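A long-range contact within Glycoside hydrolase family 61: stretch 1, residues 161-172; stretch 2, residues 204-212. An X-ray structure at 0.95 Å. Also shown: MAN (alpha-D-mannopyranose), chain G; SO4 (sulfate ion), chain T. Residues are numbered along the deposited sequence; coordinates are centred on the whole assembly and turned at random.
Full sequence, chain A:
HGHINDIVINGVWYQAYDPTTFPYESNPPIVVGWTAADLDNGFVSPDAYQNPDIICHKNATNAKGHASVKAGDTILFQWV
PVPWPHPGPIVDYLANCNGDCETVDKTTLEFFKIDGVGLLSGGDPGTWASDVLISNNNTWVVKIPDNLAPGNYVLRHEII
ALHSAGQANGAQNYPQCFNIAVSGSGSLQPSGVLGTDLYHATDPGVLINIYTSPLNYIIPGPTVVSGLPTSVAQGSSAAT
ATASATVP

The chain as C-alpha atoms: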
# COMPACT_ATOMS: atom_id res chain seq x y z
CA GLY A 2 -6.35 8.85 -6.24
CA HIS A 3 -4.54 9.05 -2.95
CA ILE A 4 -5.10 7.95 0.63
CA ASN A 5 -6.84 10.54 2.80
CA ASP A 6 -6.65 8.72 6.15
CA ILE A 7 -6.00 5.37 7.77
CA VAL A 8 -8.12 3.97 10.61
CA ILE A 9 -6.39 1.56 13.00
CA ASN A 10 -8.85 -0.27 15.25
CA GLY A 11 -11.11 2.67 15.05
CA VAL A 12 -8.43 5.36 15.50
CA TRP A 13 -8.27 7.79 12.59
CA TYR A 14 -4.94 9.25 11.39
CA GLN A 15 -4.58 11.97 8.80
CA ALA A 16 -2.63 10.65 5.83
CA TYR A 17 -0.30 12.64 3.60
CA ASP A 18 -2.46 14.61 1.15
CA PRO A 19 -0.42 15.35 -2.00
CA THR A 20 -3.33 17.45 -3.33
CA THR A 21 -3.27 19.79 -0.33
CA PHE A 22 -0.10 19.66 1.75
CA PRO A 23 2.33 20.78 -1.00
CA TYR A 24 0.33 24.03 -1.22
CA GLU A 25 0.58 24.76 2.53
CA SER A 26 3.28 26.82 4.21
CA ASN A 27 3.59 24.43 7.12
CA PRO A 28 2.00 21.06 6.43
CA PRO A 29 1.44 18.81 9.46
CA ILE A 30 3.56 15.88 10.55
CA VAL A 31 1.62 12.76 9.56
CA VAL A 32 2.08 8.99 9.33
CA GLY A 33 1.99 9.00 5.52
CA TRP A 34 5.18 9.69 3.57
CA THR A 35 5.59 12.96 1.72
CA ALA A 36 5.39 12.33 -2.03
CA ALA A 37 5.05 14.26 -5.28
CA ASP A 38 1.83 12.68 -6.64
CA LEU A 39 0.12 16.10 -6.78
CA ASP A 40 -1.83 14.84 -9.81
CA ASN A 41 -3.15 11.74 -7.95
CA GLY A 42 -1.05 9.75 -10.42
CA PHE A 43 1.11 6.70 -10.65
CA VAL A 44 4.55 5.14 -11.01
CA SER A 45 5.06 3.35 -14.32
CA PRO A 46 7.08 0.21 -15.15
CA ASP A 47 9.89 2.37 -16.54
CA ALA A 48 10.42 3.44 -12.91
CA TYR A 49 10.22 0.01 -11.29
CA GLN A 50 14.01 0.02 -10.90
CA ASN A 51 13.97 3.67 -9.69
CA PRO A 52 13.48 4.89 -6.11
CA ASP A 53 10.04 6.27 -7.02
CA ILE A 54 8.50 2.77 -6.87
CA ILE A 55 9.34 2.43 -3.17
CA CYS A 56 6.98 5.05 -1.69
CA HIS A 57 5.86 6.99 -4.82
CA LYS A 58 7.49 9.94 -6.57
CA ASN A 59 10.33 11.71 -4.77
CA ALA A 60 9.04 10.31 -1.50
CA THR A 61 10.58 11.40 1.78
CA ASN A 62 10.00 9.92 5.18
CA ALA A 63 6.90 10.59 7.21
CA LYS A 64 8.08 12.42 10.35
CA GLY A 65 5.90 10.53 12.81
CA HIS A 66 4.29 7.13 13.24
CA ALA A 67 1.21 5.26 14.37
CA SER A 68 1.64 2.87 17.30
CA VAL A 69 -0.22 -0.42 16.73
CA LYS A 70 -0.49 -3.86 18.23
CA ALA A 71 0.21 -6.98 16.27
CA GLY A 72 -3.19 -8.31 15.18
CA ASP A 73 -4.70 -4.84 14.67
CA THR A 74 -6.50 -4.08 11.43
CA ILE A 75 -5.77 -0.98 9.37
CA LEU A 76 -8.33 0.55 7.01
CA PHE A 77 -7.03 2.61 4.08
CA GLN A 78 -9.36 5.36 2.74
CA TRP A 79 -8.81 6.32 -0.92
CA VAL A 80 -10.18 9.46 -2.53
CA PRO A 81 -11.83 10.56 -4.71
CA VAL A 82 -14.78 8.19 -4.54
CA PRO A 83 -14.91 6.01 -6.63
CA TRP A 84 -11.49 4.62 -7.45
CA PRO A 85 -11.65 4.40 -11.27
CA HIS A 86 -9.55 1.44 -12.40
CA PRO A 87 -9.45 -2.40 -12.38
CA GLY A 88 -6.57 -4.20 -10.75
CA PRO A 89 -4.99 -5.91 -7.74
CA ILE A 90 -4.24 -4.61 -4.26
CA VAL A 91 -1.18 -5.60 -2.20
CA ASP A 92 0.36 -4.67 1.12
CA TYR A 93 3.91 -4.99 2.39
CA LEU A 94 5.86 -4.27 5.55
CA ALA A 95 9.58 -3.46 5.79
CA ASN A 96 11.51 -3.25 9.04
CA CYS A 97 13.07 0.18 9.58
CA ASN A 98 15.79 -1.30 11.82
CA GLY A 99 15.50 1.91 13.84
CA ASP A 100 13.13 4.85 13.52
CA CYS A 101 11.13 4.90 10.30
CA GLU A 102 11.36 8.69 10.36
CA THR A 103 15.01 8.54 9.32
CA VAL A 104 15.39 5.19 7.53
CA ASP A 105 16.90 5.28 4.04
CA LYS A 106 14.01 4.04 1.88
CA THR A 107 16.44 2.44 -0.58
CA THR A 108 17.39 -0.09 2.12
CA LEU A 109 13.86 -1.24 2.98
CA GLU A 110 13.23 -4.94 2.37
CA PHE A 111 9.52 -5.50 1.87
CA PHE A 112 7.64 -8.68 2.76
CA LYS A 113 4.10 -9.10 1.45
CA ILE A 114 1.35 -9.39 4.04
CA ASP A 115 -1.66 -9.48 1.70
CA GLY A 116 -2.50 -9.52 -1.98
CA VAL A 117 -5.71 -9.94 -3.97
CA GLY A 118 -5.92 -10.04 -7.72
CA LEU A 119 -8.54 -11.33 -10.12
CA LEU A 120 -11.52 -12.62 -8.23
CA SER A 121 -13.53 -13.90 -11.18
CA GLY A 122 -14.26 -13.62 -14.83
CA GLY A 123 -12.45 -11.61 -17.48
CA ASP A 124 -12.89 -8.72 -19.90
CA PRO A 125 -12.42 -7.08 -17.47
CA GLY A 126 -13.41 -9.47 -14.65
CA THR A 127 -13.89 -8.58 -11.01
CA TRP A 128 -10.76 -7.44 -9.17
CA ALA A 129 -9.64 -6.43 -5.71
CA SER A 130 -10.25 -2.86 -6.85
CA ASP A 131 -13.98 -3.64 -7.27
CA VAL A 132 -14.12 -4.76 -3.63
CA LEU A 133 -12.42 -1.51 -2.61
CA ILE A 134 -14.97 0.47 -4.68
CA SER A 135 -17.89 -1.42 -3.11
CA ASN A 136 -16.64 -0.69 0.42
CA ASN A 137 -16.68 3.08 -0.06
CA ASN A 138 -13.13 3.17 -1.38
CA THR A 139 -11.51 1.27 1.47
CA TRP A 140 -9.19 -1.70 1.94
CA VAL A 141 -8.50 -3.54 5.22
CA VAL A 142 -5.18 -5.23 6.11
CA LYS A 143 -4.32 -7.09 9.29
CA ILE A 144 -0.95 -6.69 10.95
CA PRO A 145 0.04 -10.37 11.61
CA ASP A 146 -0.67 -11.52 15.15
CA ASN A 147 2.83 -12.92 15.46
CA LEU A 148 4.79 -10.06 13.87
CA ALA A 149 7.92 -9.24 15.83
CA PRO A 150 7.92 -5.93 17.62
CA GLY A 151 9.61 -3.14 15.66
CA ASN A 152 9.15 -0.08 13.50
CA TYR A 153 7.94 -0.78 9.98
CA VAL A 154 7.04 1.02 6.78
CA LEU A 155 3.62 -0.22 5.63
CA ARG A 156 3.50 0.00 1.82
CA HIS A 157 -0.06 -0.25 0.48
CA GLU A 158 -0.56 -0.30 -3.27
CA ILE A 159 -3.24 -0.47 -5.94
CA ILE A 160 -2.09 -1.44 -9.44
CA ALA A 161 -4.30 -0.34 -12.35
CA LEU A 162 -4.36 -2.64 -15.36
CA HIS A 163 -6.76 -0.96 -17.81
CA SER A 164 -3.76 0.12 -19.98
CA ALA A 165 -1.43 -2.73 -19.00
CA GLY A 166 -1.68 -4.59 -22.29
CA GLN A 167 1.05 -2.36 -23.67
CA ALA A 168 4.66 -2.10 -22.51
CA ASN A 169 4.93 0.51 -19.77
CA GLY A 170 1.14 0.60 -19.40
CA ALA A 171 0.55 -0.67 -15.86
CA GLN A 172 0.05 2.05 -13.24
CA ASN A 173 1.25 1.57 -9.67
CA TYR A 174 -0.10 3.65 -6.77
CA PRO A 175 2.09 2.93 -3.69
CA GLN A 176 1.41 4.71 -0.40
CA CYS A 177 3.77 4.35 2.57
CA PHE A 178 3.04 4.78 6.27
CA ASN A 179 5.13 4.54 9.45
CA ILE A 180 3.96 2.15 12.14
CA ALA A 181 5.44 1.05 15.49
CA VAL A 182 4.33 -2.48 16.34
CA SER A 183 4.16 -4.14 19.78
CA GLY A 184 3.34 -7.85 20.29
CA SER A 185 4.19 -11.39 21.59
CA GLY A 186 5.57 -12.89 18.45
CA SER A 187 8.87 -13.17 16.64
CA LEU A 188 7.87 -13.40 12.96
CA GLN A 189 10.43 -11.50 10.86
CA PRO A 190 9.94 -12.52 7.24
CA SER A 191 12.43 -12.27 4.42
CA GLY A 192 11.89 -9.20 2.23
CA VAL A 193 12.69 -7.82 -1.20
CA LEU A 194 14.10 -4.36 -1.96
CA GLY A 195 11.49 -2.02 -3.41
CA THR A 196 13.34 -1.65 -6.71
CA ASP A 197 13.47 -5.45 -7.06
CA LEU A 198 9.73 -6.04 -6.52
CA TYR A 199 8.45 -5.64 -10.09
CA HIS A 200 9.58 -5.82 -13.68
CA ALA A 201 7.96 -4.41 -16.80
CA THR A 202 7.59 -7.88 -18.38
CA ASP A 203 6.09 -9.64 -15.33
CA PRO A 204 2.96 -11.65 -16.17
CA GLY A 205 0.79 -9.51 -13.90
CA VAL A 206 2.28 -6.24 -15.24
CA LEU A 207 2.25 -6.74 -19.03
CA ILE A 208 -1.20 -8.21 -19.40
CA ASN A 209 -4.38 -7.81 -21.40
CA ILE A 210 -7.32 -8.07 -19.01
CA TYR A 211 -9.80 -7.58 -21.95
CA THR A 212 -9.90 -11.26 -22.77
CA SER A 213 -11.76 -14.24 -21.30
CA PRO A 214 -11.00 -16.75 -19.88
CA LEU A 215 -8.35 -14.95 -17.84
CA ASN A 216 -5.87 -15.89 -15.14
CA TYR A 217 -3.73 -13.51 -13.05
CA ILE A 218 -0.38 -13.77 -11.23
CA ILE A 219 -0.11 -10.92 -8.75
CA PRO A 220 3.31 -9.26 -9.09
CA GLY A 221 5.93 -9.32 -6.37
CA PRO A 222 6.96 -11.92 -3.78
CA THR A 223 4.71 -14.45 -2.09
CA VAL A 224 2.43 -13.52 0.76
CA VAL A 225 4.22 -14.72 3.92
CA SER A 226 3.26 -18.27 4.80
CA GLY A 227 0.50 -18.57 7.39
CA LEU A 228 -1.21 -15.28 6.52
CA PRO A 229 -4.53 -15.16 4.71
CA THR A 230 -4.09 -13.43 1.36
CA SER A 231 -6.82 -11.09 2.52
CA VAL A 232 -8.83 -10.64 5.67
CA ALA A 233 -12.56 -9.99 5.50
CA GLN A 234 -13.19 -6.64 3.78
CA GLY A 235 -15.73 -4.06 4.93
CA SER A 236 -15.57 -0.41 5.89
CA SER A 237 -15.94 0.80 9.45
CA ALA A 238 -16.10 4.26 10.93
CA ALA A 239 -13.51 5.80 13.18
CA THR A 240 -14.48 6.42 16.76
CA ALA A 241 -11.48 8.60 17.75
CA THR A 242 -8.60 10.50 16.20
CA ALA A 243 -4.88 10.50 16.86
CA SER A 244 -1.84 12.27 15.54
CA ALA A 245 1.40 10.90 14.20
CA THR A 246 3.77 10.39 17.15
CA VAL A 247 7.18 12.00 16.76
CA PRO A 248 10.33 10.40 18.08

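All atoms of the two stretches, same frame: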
# COMPACT_ATOMS: atom_id res chain seq x y z
N ALA A 161 -3.27 -0.46 -11.34
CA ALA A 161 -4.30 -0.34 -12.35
C ALA A 161 -3.83 -0.98 -13.64
O ALA A 161 -2.72 -0.69 -14.12
CB ALA A 161 -4.65 1.10 -12.59
N LEU A 162 -4.71 -1.82 -14.22
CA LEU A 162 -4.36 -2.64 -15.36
C LEU A 162 -5.14 -2.31 -16.62
O LEU A 162 -5.00 -3.04 -17.61
CB LEU A 162 -4.52 -4.13 -15.01
CG LEU A 162 -3.66 -4.64 -13.87
CD1 LEU A 162 -4.01 -6.10 -13.60
CD2 LEU A 162 -2.16 -4.47 -14.15
N HIS A 163 -5.96 -1.27 -16.62
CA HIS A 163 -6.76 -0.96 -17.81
C HIS A 163 -5.92 -0.66 -19.06
O HIS A 163 -6.38 -0.88 -20.17
CB HIS A 163 -7.70 0.20 -17.51
CG HIS A 163 -6.99 1.42 -17.03
ND1 HIS A 163 -6.31 1.45 -15.84
CD2 HIS A 163 -6.80 2.62 -17.64
CE1 HIS A 163 -5.75 2.65 -15.72
NE2 HIS A 163 -6.04 3.37 -16.79
N SER A 164 -4.69 -0.21 -18.87
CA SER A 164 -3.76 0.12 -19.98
C SER A 164 -2.55 -0.78 -19.98
O SER A 164 -1.59 -0.54 -20.71
CB SER A 164 -3.35 1.61 -19.94
OG SER A 164 -4.50 2.40 -20.22
N ALA A 165 -2.60 -1.87 -19.21
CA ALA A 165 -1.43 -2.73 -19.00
C ALA A 165 -1.14 -3.70 -20.10
O ALA A 165 -0.13 -4.41 -20.06
CB ALA A 165 -1.58 -3.45 -17.69
N GLY A 166 -1.97 -3.72 -21.17
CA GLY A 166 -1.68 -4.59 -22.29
C GLY A 166 -0.53 -4.16 -23.14
O GLY A 166 -0.02 -4.98 -23.90
N GLN A 167 -0.11 -2.91 -22.97
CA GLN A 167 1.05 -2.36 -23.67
C GLN A 167 2.24 -2.24 -22.69
O GLN A 167 2.07 -2.04 -21.49
CB GLN A 167 0.72 -1.01 -24.28
CG GLN A 167 1.84 -0.38 -25.12
CD GLN A 167 2.24 -1.27 -26.26
OE1 GLN A 167 3.08 -2.16 -26.12
NE2 GLN A 167 1.64 -1.07 -27.42
N ALA A 168 3.45 -2.36 -23.27
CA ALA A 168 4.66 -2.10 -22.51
C ALA A 168 4.56 -0.74 -21.82
O ALA A 168 4.13 0.24 -22.43
CB ALA A 168 5.82 -2.12 -23.46
N ASN A 169 4.95 -0.71 -20.56
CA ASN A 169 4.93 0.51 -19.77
C ASN A 169 3.53 0.99 -19.42
O ASN A 169 3.40 2.11 -18.95
CB ASN A 169 5.78 1.63 -20.37
CG ASN A 169 6.27 2.59 -19.31
OD1 ASN A 169 6.62 2.22 -18.22
ND2 ASN A 169 6.35 3.87 -19.65
N GLY A 170 2.52 0.17 -19.58
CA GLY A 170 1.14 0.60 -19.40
C GLY A 170 0.54 0.44 -18.03
O GLY A 170 -0.39 1.17 -17.68
N ALA A 171 1.04 -0.50 -17.23
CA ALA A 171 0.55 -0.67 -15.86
C ALA A 171 0.78 0.61 -15.08
O ALA A 171 1.74 1.35 -15.34
CB ALA A 171 1.27 -1.83 -15.18
N GLN A 172 -0.08 0.85 -14.08
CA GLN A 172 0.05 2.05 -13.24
C GLN A 172 0.05 1.65 -11.80
O GLN A 172 -0.89 1.03 -11.31
CB GLN A 172 -1.14 2.98 -13.49
CG GLN A 172 -1.21 3.52 -14.91
CD GLN A 172 -2.49 4.28 -15.18
OE1 GLN A 172 -3.34 4.43 -14.30
NE2 GLN A 172 -2.65 4.73 -16.41
N PRO A 204 4.26 -11.23 -15.61
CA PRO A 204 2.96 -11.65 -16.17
C PRO A 204 1.75 -10.91 -15.63
O PRO A 204 0.72 -10.87 -16.32
CB PRO A 204 2.93 -13.16 -15.86
CG PRO A 204 3.86 -13.31 -14.72
CD PRO A 204 4.97 -12.34 -14.95
N GLY A 205 1.86 -10.33 -14.45
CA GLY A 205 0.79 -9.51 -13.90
C GLY A 205 0.95 -8.02 -14.12
O GLY A 205 0.16 -7.22 -13.63
N VAL A 206 1.98 -7.64 -14.88
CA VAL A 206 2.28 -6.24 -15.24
C VAL A 206 1.97 -5.98 -16.71
O VAL A 206 1.32 -5.00 -17.02
CB VAL A 206 3.75 -5.90 -14.91
CG1 VAL A 206 4.13 -4.52 -15.49
CG2 VAL A 206 3.97 -5.94 -13.41
N LEU A 207 2.48 -6.85 -17.58
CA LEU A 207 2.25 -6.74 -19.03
C LEU A 207 1.18 -7.79 -19.34
O LEU A 207 1.49 -8.98 -19.47
CB LEU A 207 3.57 -6.95 -19.79
CG LEU A 207 3.44 -6.88 -21.30
CD1 LEU A 207 2.93 -5.52 -21.76
CD2 LEU A 207 4.78 -7.17 -21.93
N ILE A 208 -0.05 -7.34 -19.41
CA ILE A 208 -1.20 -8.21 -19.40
C ILE A 208 -2.38 -7.51 -20.03
O ILE A 208 -2.68 -6.37 -19.67
CB ILE A 208 -1.52 -8.68 -17.97
CG1 ILE A 208 -2.71 -9.66 -18.02
CG2 ILE A 208 -1.75 -7.52 -17.01
CD1 ILE A 208 -3.06 -10.28 -16.73
N ASN A 209 -3.10 -8.25 -20.86
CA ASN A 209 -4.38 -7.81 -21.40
C ASN A 209 -5.48 -8.41 -20.56
O ASN A 209 -5.66 -9.64 -20.56
CB ASN A 209 -4.50 -8.28 -22.85
CG ASN A 209 -5.76 -7.82 -23.48
OD1 ASN A 209 -6.47 -6.94 -22.93
ND2 ASN A 209 -6.07 -8.36 -24.65
N ILE A 210 -6.21 -7.57 -19.82
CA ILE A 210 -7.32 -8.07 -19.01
C ILE A 210 -8.63 -8.15 -19.83
O ILE A 210 -9.61 -8.67 -19.34
CB ILE A 210 -7.52 -7.23 -17.74
CG1 ILE A 210 -8.06 -5.84 -18.03
CG2 ILE A 210 -6.24 -7.22 -16.91
CD1 ILE A 210 -8.39 -5.03 -16.80
N TYR A 211 -8.60 -7.66 -21.08
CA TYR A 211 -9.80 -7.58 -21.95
C TYR A 211 -9.89 -8.82 -22.83
O TYR A 211 -9.95 -8.76 -24.06
CB TYR A 211 -9.85 -6.25 -22.70
CG TYR A 211 -9.88 -5.11 -21.70
CD1 TYR A 211 -11.00 -4.82 -20.97
CD2 TYR A 211 -8.75 -4.34 -21.45
CE1 TYR A 211 -11.02 -3.79 -20.03
CE2 TYR A 211 -8.75 -3.32 -20.52
CZ TYR A 211 -9.86 -3.05 -19.78
OH TYR A 211 -9.86 -2.05 -18.84
N THR A 212 -9.87 -9.95 -22.16
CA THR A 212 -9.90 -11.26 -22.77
C THR A 212 -10.54 -12.17 -21.75
O THR A 212 -10.51 -11.93 -20.54
CB THR A 212 -8.51 -11.72 -23.17
OG1 THR A 212 -8.63 -13.04 -23.73
CG2 THR A 212 -7.56 -11.71 -22.02
C1 MAN G . -7.56 -13.45 -24.56
C2 MAN G . -8.14 -14.62 -25.41
C3 MAN G . -8.58 -15.76 -24.47
C4 MAN G . -7.43 -16.18 -23.55
C5 MAN G . -6.84 -14.97 -22.83
C6 MAN G . -5.53 -15.34 -22.16
O2 MAN G . -7.15 -15.10 -26.30
O3 MAN G . -9.01 -16.90 -25.21
O4 MAN G . -7.92 -17.15 -22.59
O5 MAN G . -6.48 -13.96 -23.78
O6 MAN G . -5.35 -14.50 -21.02
S SO4 T . -6.04 6.88 -17.92
O1 SO4 T . -7.15 6.36 -18.74
O2 SO4 T . -5.45 7.94 -18.76
O3 SO4 T . -6.57 7.36 -16.61
O4 SO4 T . -5.11 5.85 -17.62
O HOH W 1 -5.01 -4.88 -19.74
O HOH W 2 2.23 -2.96 -18.70

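Two irregular segments can be held together by very few direct polar links, provided that water and small apolar contacts complete the seam. In stretch 1, two successive type I turns, Leu162 to Ala165 and Ser164 to Gln167, followed by a type II turn from Gln167 to Gly170, fold the chain into a compact loop, while Ala161 and Gln172 pair through their backbones at its base. Stretch 2 runs past this loop without regular structure. The one direct hydrogen bond between them is Ile208 N to Ala165 O, 3.0 Å and nearly straight; the same carbonyl oxygen also receives a CA-H...O contact from Leu207 CA at 3.5 Å.

Water extends the backbone link. Water 1 donates to Leu162 O and Ile208 O, each at 2.8 Å, and accepts from Ile210 N at 2.9 Å, so it satisfies peptide groups too far apart to meet directly.

Side chains fill the space around these links. Leu162 points toward stretch 2, its CB 4.0 Å from Ile210 CG2 and its CD2 4.2 Å from Ile208 CG2. Ala165 CB lies 4.1 Å from that same Ile208 CG2, and Ala171 CB sits 3.9 Å from Val206 CG1. At the exposed margin, Leu207 CD1 reaches within 3.5 Å of Ala168 N, covering the turn's backbone with a methyl group.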